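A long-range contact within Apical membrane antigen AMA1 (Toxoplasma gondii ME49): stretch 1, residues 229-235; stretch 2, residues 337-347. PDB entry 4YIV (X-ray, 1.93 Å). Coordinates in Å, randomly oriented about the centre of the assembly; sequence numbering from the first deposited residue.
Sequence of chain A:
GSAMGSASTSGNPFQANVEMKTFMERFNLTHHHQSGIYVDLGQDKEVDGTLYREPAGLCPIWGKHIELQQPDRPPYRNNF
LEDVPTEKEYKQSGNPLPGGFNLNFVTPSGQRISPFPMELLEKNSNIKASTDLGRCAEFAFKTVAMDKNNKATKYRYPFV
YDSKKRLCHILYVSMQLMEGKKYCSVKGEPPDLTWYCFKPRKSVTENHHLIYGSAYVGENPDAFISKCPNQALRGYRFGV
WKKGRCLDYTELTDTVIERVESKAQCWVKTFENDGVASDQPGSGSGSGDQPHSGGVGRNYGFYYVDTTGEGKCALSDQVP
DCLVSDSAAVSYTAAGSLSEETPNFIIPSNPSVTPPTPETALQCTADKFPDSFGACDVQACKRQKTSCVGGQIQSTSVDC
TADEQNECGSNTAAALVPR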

# COMPACT_ATOMS: atom_id res chain seq x y z
N PRO A 229 -1.45 5.95 5.55
CA PRO A 229 -0.25 6.75 5.44
C PRO A 229 0.11 6.91 3.97
O PRO A 229 1.11 6.35 3.49
N ASN A 230 -0.73 7.64 3.25
CA ASN A 230 -0.66 7.68 1.79
C ASN A 230 0.65 8.20 1.23
O ASN A 230 1.17 7.69 0.23
N GLN A 231 1.18 9.22 1.89
CA GLN A 231 2.44 9.85 1.49
C GLN A 231 3.61 9.62 2.46
O GLN A 231 3.42 9.40 3.66
N ALA A 232 4.81 9.66 1.91
CA ALA A 232 6.04 9.72 2.71
C ALA A 232 6.01 10.95 3.64
O ALA A 232 5.33 11.94 3.38
N LEU A 233 6.72 10.86 4.75
CA LEU A 233 6.75 11.95 5.73
C LEU A 233 8.17 12.49 5.83
O LEU A 233 9.07 11.86 6.37
N ARG A 234 8.35 13.70 5.29
CA ARG A 234 9.66 14.30 5.19
C ARG A 234 10.03 14.96 6.50
O ARG A 234 9.17 15.58 7.13
N GLY A 235 11.29 14.83 6.92
CA GLY A 235 11.83 15.60 8.03
C GLY A 235 11.60 15.04 9.43
O GLY A 235 11.82 15.71 10.44
N SER A 337 3.43 6.22 -0.64
CA SER A 337 4.11 6.61 -1.87
C SER A 337 5.52 7.07 -1.55
O SER A 337 5.83 7.37 -0.40
N LEU A 338 6.37 7.13 -2.57
CA LEU A 338 7.71 7.68 -2.42
C LEU A 338 7.63 9.16 -2.15
O LEU A 338 8.33 9.69 -1.28
N SER A 339 6.76 9.84 -2.90
CA SER A 339 6.62 11.28 -2.75
C SER A 339 5.97 11.66 -1.42
O SER A 339 5.08 10.96 -0.92
N GLU A 340 6.46 12.74 -0.82
CA GLU A 340 5.81 13.34 0.34
C GLU A 340 4.66 14.30 -0.08
O GLU A 340 3.88 14.76 0.74
N GLU A 341 4.52 14.54 -1.37
CA GLU A 341 3.56 15.53 -1.84
C GLU A 341 2.19 14.92 -2.07
O GLU A 341 2.05 13.88 -2.70
N THR A 342 1.16 15.59 -1.59
CA THR A 342 -0.20 15.17 -1.85
C THR A 342 -0.61 15.38 -3.30
O THR A 342 -0.64 16.51 -3.77
N PRO A 343 -1.00 14.30 -4.00
CA PRO A 343 -1.45 14.50 -5.37
C PRO A 343 -2.91 14.93 -5.45
O PRO A 343 -3.67 14.68 -4.53
N ASN A 344 -3.31 15.53 -6.58
CA ASN A 344 -4.59 16.17 -6.62
C ASN A 344 -5.71 15.15 -6.65
O ASN A 344 -6.85 15.47 -6.29
N PHE A 345 -5.41 13.92 -7.04
CA PHE A 345 -6.49 12.94 -7.18
C PHE A 345 -6.91 12.28 -5.86
O PHE A 345 -7.77 11.39 -5.86
N ILE A 346 -6.33 12.73 -4.74
CA ILE A 346 -6.89 12.41 -3.42
C ILE A 346 -7.27 13.67 -2.62
O ILE A 346 -7.41 13.62 -1.41
N ILE A 347 -7.43 14.81 -3.28
CA ILE A 347 -7.98 16.00 -2.60
C ILE A 347 -9.49 16.04 -2.79
O ILE A 347 -9.98 15.97 -3.92

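The most unusual feature of this contact is the long side chain of Gln231, which lies along the carbonyl-lined curve of the second stretch and accounts for the largest share of buried area on its own side. Its CA-to-CB bond points sideways, and chi1 (-92°) falls between wells before chi2 settles in p; its CG then sits 3.4 Å from Ser339 O, 3.7 Å from Glu340 O and 3.3 Å from Glu341 O. The far end of the chain lies among Ser337, Thr342, Pro343 and Ile346, but its amide is probably turned over in the model, so its polar partners remain open.

The backbone fixes the two stretches beside this side chain. Ser337 N donates to Asn230 O (2.8 Å), and Ala232 N donates to Ser339 O (3.1 Å), so the hydrogen bonds fall just before and just after Gln231. Ser339 O is shared: Ser337 OG, with chi1 in p, also donates to it at 2.8 Å, folding the serine side chain back onto its own stretch. In the same stretch, Ser339, chi1 t, accepts at OG from Glu341 N at 2.9 Å, a local bond within 339-341.

Ala232 points toward the second stretch where the backbones lie close: its CA is 4.3 Å from the CA of Glu340. Ala232 CB reaches Leu338 O at 3.3 Å and lies 4.3 Å from Glu340 CB, while Glu340 CA makes a CA-H...O contact with Ala232 O at 3.4 Å. Water 1 joins the same pair by donating to both carbonyls, at 2.6 Å to Ala232 O and 3.0 Å to Glu340 O. Leu338 itself points away, with chi1 t and chi2 p, and contributes mainly through its backbone.

At the exposed margin, Arg234 points toward the second stretch. Its chi1 and chi2 are both t and chi3 is p, bringing NE to 3.3 Å from Glu340 OE2 in a salt bridge; the carboxylate oxygen approaches the guanidinium obliquely. Glu340 leaves its backbone sideways, with chi1 p and chi2 m. Between Ala232 and Arg234, which both point toward the second stretch, Leu233 points away.

Near Asn230 the contact is buried, and an aliphatic touch accompanies the polar ones. Ile346, pointing toward the first stretch with chi1 p and chi2 t, brings CD1 to 4.4 Å from Asn230 CB. Asn230, chi1 m, supplies that aliphatic surface while its amide atoms OD1 and ND2 are hydrogen-bonded elsewhere in the structure.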

# COMPACT_ATOMS: atom_id res chain seq x y z
CB PRO A 229 0.78 5.93 6.21
CG PRO A 229 0.40 4.53 5.91
CD PRO A 229 -1.11 4.52 5.80
CB ASN A 230 -1.80 8.52 1.24
CG ASN A 230 -3.17 7.93 1.56
OD1 ASN A 230 -3.46 6.81 1.16
ND2 ASN A 230 -3.98 8.66 2.31
CB GLN A 231 2.23 11.35 1.32
CG GLN A 231 1.87 11.77 -0.11
CD GLN A 231 0.60 11.11 -0.61
OE1 GLN A 231 0.61 10.20 -1.45
NE2 GLN A 231 -0.51 11.54 -0.06
CB ALA A 232 7.23 9.78 1.80
CB LEU A 233 6.26 11.46 7.10
CG LEU A 233 6.39 12.41 8.30
CD1 LEU A 233 5.44 13.57 8.15
CD2 LEU A 233 6.10 11.69 9.60
CB ARG A 234 9.69 15.34 4.05
CG ARG A 234 11.05 15.94 3.78
CD ARG A 234 11.07 16.75 2.50
NE ARG A 234 10.10 17.85 2.54
CZ ARG A 234 10.39 19.11 2.87
NH1 ARG A 234 11.63 19.47 3.19
NH2 ARG A 234 9.42 20.02 2.88
CB SER A 337 3.35 7.74 -2.60
OG SER A 337 3.38 8.91 -1.80
CB LEU A 338 8.54 7.39 -3.67
CG LEU A 338 9.95 7.96 -3.75
CD1 LEU A 338 10.81 7.51 -2.61
CD2 LEU A 338 10.54 7.52 -5.04
CB SER A 339 5.78 11.88 -3.89
OG SER A 339 5.76 13.29 -3.73
CB GLU A 340 6.83 14.06 1.24
CG GLU A 340 7.26 15.45 0.83
CD GLU A 340 8.35 15.47 -0.21
OE1 GLU A 340 8.51 14.45 -0.93
OE2 GLU A 340 9.05 16.50 -0.31
CB GLU A 341 4.05 16.16 -3.15
CG GLU A 341 5.52 16.62 -3.12
CD GLU A 341 5.72 18.14 -2.95
OE1 GLU A 341 5.26 18.93 -3.82
OE2 GLU A 341 6.39 18.56 -1.96
CB THR A 342 -1.19 15.94 -0.95
OG1 THR A 342 -0.79 15.83 0.42
CG2 THR A 342 -2.59 15.40 -1.09
CB PRO A 343 -1.31 13.12 -5.98
CG PRO A 343 -1.52 12.21 -4.86
CD PRO A 343 -1.00 12.87 -3.62
CB ASN A 344 -4.69 17.11 -7.83
CG ASN A 344 -4.43 16.40 -9.14
OD1 ASN A 344 -4.44 15.17 -9.22
ND2 ASN A 344 -4.18 17.18 -10.20
CB PHE A 345 -6.14 11.85 -8.20
CG PHE A 345 -4.87 11.11 -7.91
CD1 PHE A 345 -4.86 10.02 -7.06
CD2 PHE A 345 -3.68 11.46 -8.54
CE1 PHE A 345 -3.70 9.30 -6.82
CE2 PHE A 345 -2.51 10.74 -8.29
CZ PHE A 345 -2.53 9.67 -7.44
CB ILE A 346 -5.91 11.54 -2.56
CG1 ILE A 346 -4.66 12.31 -2.16
CG2 ILE A 346 -5.56 10.25 -3.30
CD1 ILE A 346 -3.92 11.67 -0.99
CB ILE A 347 -7.33 17.29 -3.13
CG1 ILE A 347 -5.85 17.26 -2.76
CG2 ILE A 347 -7.98 18.53 -2.46
CD1 ILE A 347 -5.03 18.31 -3.42
O HOH W 1 3.91 14.05 3.70